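Local coordinates for AP205 bacteriophage COAT protein (Acinetobacter phage ap205, PDB 5FS4) that forms the capsid of a small single-stranded RNA bacteriophage, pairing with a second copy of itself into a dimer, at residues T24-R36 with N48-P60. The protein carries 2 engineered substitutions. Numbering follows the deposited sequence.
Sequences TRLSTTFSASLLR and NVSGQYVSVYKRP
S31 and V54 face each other midway along an antiparallel hairpin, trading two backbone hydrogen bonds: S31 N to V54 O (2.9 Å) and V54 N to S31 O (3.0 Å). T29 with V56, S33 with Q52 and L35 with S50 repeat the pattern.

F30, A32, L34, V49 and Y53 form the buried, largely apolar part of one face, with S55 OG at the F30 ring edge and R36 at the exposed end. F30 CZ lies 4.0 Å from Y53 CD1, and small A32 lets the tyrosine ring lie against its CB. Glycine at 51 lets L34 CD2 come 3.7 Å from both G51 CA and Y53 OH.

On the mixed, partly exposed other face, T29, S31, S33 and S50 sit among V54, V56, L35 and Q52; the T29 and S31 hydroxyls each hold a water that also donates to a strand carbonyl. At the corner, extended R25 (CG anti to N, chi1 -178°) sends NH2 to K58 O (2.7 Å). Its NE binds a water over one Y57 ring face; R59 NH2 covers the opposite face.

These central strands lie between 17-22 and 76-88. Helix 92-111 of the second subunit supplies H102, hydrogen-bonded to S55 OG; that subunit's D130 bonds Y57 OH.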
loop_
_atom_site.group_PDB
_atom_site.type_symbol
_atom_site.label_atom_id
_atom_site.label_comp_id
_atom_site.label_asym_id
_atom_site.label_seq_id
_atom_site.Cartn_x
_atom_site.Cartn_y
_atom_site.Cartn_z
ATOM N N THR B 24 -0.032 -7.511 -22.103
ATOM C CA THR B 24 -0.086 -6.447 -23.055
ATOM C C THR B 24 0.800 -5.288 -22.658
ATOM O O THR B 24 0.852 -4.340 -23.419
ATOM C CB THR B 24 -1.555 -5.939 -23.242
ATOM O OG1 THR B 24 -1.975 -5.030 -22.179
ATOM C CG2 THR B 24 -2.529 -7.107 -23.304
ATOM N N ARG B 25 1.413 -5.300 -21.449
ATOM C CA ARG B 25 2.273 -4.188 -21.012
ATOM C C ARG B 25 3.164 -4.761 -19.920
ATOM O O ARG B 25 2.877 -4.681 -18.674
ATOM C CB ARG B 25 1.501 -2.930 -20.533
ATOM C CG ARG B 25 2.400 -1.774 -20.131
ATOM C CD ARG B 25 1.597 -0.504 -19.846
ATOM N NE ARG B 25 2.429 0.668 -19.589
ATOM C CZ ARG B 25 2.835 1.530 -20.527
ATOM N NH1 ARG B 25 2.539 1.322 -21.827
ATOM N NH2 ARG B 25 3.582 2.582 -20.191
ATOM N N LEU B 26 4.211 -5.414 -20.418
ATOM C CA LEU B 26 5.004 -6.316 -19.574
ATOM C C LEU B 26 5.688 -5.604 -18.441
ATOM O O LEU B 26 5.982 -6.240 -17.428
ATOM C CB LEU B 26 5.974 -7.088 -20.422
ATOM C CG LEU B 26 5.244 -8.126 -21.306
ATOM C CD1 LEU B 26 6.115 -8.489 -22.498
ATOM C CD2 LEU B 26 4.794 -9.359 -20.493
ATOM N N SER B 27 5.891 -4.286 -18.563
ATOM C CA SER B 27 6.465 -3.475 -17.472
ATOM C C SER B 27 5.511 -3.231 -16.276
ATOM O O SER B 27 5.948 -2.761 -15.244
ATOM C CB SER B 27 6.948 -2.108 -17.993
ATOM O OG SER B 27 5.925 -1.325 -18.557
ATOM N N THR B 28 4.216 -3.504 -16.435
ATOM C CA THR B 28 3.274 -3.524 -15.292
ATOM C C THR B 28 3.398 -4.841 -14.499
ATOM O O THR B 28 3.159 -5.947 -15.041
ATOM C CB THR B 28 1.833 -3.313 -15.749
ATOM O OG1 THR B 28 1.808 -2.101 -16.473
ATOM C CG2 THR B 28 0.905 -3.102 -14.547
ATOM N N THR B 29 3.839 -4.741 -13.238
ATOM C CA THR B 29 4.079 -5.968 -12.462
ATOM C C THR B 29 3.410 -5.840 -11.105
ATOM O O THR B 29 3.207 -4.744 -10.612
ATOM C CB THR B 29 5.580 -6.310 -12.263
ATOM O OG1 THR B 29 6.256 -5.224 -11.614
ATOM C CG2 THR B 29 6.233 -6.544 -13.531
ATOM N N PHE B 30 2.993 -6.975 -10.570
ATOM C CA PHE B 30 2.567 -7.092 -9.180
ATOM C C PHE B 30 3.262 -8.330 -8.652
ATOM O O PHE B 30 3.042 -9.414 -9.202
ATOM C CB PHE B 30 1.067 -7.289 -9.056
ATOM C CG PHE B 30 0.630 -7.471 -7.640
ATOM C CD1 PHE B 30 0.676 -6.367 -6.770
ATOM C CD2 PHE B 30 0.272 -8.751 -7.158
ATOM C CE1 PHE B 30 0.294 -6.482 -5.448
ATOM C CE2 PHE B 30 -0.083 -8.878 -5.799
ATOM C CZ PHE B 30 -0.080 -7.745 -4.983
ATOM N N SER B 31 4.031 -8.196 -7.565
ATOM C CA SER B 31 4.713 -9.357 -7.009
ATOM C C SER B 31 4.318 -9.598 -5.564
ATOM O O SER B 31 4.069 -8.675 -4.819
ATOM C CB SER B 31 6.204 -9.175 -7.193
ATOM O OG SER B 31 6.683 -8.282 -6.237
ATOM N N ALA B 32 4.272 -10.864 -5.159
ATOM C CA ALA B 32 3.932 -11.236 -3.766
ATOM C C ALA B 32 5.039 -12.190 -3.265
ATOM O O ALA B 32 5.325 -13.208 -3.910
ATOM C CB ALA B 32 2.525 -11.905 -3.727
ATOM N N SER B 33 5.690 -11.833 -2.168
ATOM C CA SER B 33 6.814 -12.611 -1.661
ATOM C C SER B 33 6.517 -12.866 -0.187
ATOM O O SER B 33 6.338 -11.912 0.568
ATOM C CB SER B 33 8.072 -11.790 -1.778
ATOM O OG SER B 33 9.150 -12.555 -1.254
ATOM N N LEU B 34 6.457 -14.115 0.231
ATOM C CA LEU B 34 6.032 -14.428 1.609
ATOM C C LEU B 34 7.098 -15.218 2.400
ATOM O O LEU B 34 7.677 -16.163 1.874
ATOM C CB LEU B 34 4.786 -15.300 1.576
ATOM C CG LEU B 34 3.603 -14.934 0.668
ATOM C CD1 LEU B 34 2.468 -15.875 0.928
ATOM C CD2 LEU B 34 3.169 -13.508 0.968
ATOM N N LEU B 35 7.267 -14.916 3.689
ATOM C CA LEU B 35 8.217 -15.662 4.493
ATOM C C LEU B 35 7.480 -16.072 5.750
ATOM O O LEU B 35 6.981 -15.224 6.436
ATOM C CB LEU B 35 9.444 -14.787 4.806
ATOM C CG LEU B 35 10.673 -15.439 5.418
ATOM C CD1 LEU B 35 11.729 -14.365 5.614
ATOM C CD2 LEU B 35 10.389 -16.096 6.746
ATOM N N ARG B 36 7.443 -17.374 6.041
ATOM C CA ARG B 36 6.887 -17.895 7.275
ATOM C C ARG B 36 8.034 -18.295 8.215
ATOM O O ARG B 36 9.069 -18.857 7.777
ATOM C CB ARG B 36 5.986 -19.098 7.012
ATOM C CG ARG B 36 5.195 -19.516 8.259
ATOM C CD ARG B 36 4.281 -20.687 7.957
ATOM N NE ARG B 36 3.638 -21.281 9.160
ATOM C CZ ARG B 36 2.326 -21.269 9.468
ATOM N NH1 ARG B 36 1.417 -20.643 8.709
ATOM N NH2 ARG B 36 1.911 -21.863 10.585
ATOM N N ASN B 48 5.446 -16.584 12.545
ATOM C CA ASN B 48 5.319 -15.243 11.973
ATOM C C ASN B 48 5.247 -15.341 10.450
ATOM O O ASN B 48 5.932 -16.201 9.813
ATOM C CB ASN B 48 6.455 -14.297 12.341
ATOM C CG ASN B 48 6.110 -12.849 12.011
ATOM O OD1 ASN B 48 5.270 -12.206 12.704
ATOM N ND2 ASN B 48 6.676 -12.335 10.919
ATOM N N VAL B 49 4.446 -14.472 9.850
ATOM C CA VAL B 49 4.438 -14.395 8.419
ATOM C C VAL B 49 4.717 -12.960 8.042
ATOM O O VAL B 49 4.066 -12.060 8.550
ATOM C CB VAL B 49 3.088 -14.862 7.839
ATOM C CG1 VAL B 49 3.105 -14.728 6.314
ATOM C CG2 VAL B 49 2.757 -16.304 8.223
ATOM N N SER B 50 5.672 -12.734 7.142
ATOM C CA SER B 50 5.891 -11.430 6.558
ATOM C C SER B 50 5.640 -11.574 5.064
ATOM O O SER B 50 6.290 -12.443 4.360
ATOM C CB SER B 50 7.341 -11.003 6.808
ATOM O OG SER B 50 7.588 -9.709 6.319
ATOM N N GLY B 51 4.650 -10.827 4.584
ATOM C CA GLY B 51 4.330 -10.782 3.165
ATOM C C GLY B 51 4.599 -9.440 2.555
ATOM O O GLY B 51 4.159 -8.418 3.062
ATOM N N GLN B 52 5.274 -9.443 1.412
ATOM C CA GLN B 52 5.703 -8.185 0.760
ATOM C C GLN B 52 5.008 -8.171 -0.554
ATOM O O GLN B 52 5.209 -9.102 -1.331
ATOM C CB GLN B 52 7.193 -8.172 0.496
ATOM C CG GLN B 52 7.687 -6.860 -0.068
ATOM C CD GLN B 52 9.101 -6.933 -0.564
ATOM O OE1 GLN B 52 10.015 -6.480 0.099
ATOM N NE2 GLN B 52 9.283 -7.547 -1.746
ATOM N N TYR B 53 4.254 -7.112 -0.812
ATOM C CA TYR B 53 3.408 -6.975 -2.019
ATOM C C TYR B 53 3.844 -5.715 -2.740
ATOM O O TYR B 53 3.806 -4.653 -2.160
ATOM C CB TYR B 53 1.933 -6.860 -1.618
ATOM C CG TYR B 53 1.450 -7.987 -0.784
ATOM C CD1 TYR B 53 0.958 -9.149 -1.402
ATOM C CD2 TYR B 53 1.537 -7.969 0.610
ATOM C CE1 TYR B 53 0.538 -10.241 -0.636
ATOM C CE2 TYR B 53 1.174 -9.092 1.379
ATOM C CZ TYR B 53 0.669 -10.230 0.749
ATOM O OH TYR B 53 0.245 -11.264 1.564
ATOM N N VAL B 54 4.255 -5.815 -3.998
ATOM C CA VAL B 54 4.847 -4.677 -4.742
ATOM C C VAL B 54 4.166 -4.468 -6.118
ATOM O O VAL B 54 3.980 -5.394 -6.905
ATOM C CB VAL B 54 6.401 -4.826 -4.951
ATOM C CG1 VAL B 54 6.929 -3.604 -5.629
ATOM C CG2 VAL B 54 7.133 -5.045 -3.650
ATOM N N SER B 55 3.723 -3.227 -6.360
ATOM C CA SER B 55 3.017 -2.880 -7.606
ATOM C C SER B 55 3.932 -1.898 -8.338
ATOM O O SER B 55 4.492 -1.020 -7.708
ATOM C CB SER B 55 1.671 -2.212 -7.343
ATOM O OG SER B 55 0.768 -3.063 -6.628
ATOM N N VAL B 56 4.101 -2.088 -9.660
ATOM C CA VAL B 56 4.949 -1.261 -10.484
ATOM C C VAL B 56 4.242 -0.915 -11.781
ATOM O O VAL B 56 3.635 -1.753 -12.400
ATOM C CB VAL B 56 6.318 -1.909 -10.814
ATOM C CG1 VAL B 56 7.127 -1.087 -11.794
ATOM C CG2 VAL B 56 7.122 -2.161 -9.557
ATOM N N TYR B 57 4.251 0.384 -12.072
ATOM C CA TYR B 57 3.774 0.889 -13.385
ATOM C C TYR B 57 4.756 1.903 -13.913
ATOM O O TYR B 57 5.252 2.777 -13.154
ATOM C CB TYR B 57 2.331 1.483 -13.261
ATOM C CG TYR B 57 1.547 1.608 -14.588
ATOM C CD1 TYR B 57 1.805 2.634 -15.490
ATOM C CD2 TYR B 57 0.566 0.655 -14.943
ATOM C CE1 TYR B 57 1.115 2.708 -16.693
ATOM C CE2 TYR B 57 -0.101 0.709 -16.131
ATOM C CZ TYR B 57 0.153 1.737 -16.999
ATOM O OH TYR B 57 -0.515 1.803 -18.189
ATOM N N LYS B 58 5.005 1.811 -15.218
ATOM C CA LYS B 58 5.797 2.760 -15.956
ATOM C C LYS B 58 4.886 3.736 -16.636
ATOM O O LYS B 58 4.291 3.458 -17.685
ATOM C CB LYS B 58 6.721 2.044 -16.943
ATOM C CG LYS B 58 7.671 1.062 -16.238
ATOM C CD LYS B 58 8.470 1.739 -15.087
ATOM C CE LYS B 58 9.964 1.654 -15.303
ATOM N NZ LYS B 58 10.372 0.231 -15.010
ATOM N N ARG B 59 4.830 4.923 -16.043
ATOM C CA ARG B 59 3.859 5.921 -16.406
ATOM C C ARG B 59 4.492 7.102 -17.123
ATOM O O ARG B 59 5.348 7.766 -16.560
ATOM C CB ARG B 59 3.195 6.409 -15.113
ATOM C CG ARG B 59 2.032 7.413 -15.259
ATOM C CD ARG B 59 0.750 6.824 -15.801
ATOM N NE ARG B 59 0.253 5.757 -14.973
ATOM C CZ ARG B 59 -0.724 4.935 -15.311
ATOM N NH1 ARG B 59 -1.345 5.077 -16.456
ATOM N NH2 ARG B 59 -1.059 3.957 -14.483
ATOM N N PRO B 60 4.041 7.399 -18.368
ATOM C CA PRO B 60 4.512 8.568 -19.102
ATOM C C PRO B 60 4.422 9.837 -18.251
ATOM O O PRO B 60 3.403 10.098 -17.617
ATOM C CB PRO B 60 3.549 8.641 -20.323
ATOM C CG PRO B 60 2.992 7.283 -20.455
ATOM C CD PRO B 60 2.881 6.777 -19.048
HETATM O O HOH W 1 3.764 -0.235 -17.051
HETATM O O HOH W 2 6.029 -5.786 -8.907
HETATM O O HOH W 3 7.061 -9.002 -3.620
HETATM O O HOH W 4 8.368 -13.889 8.775
#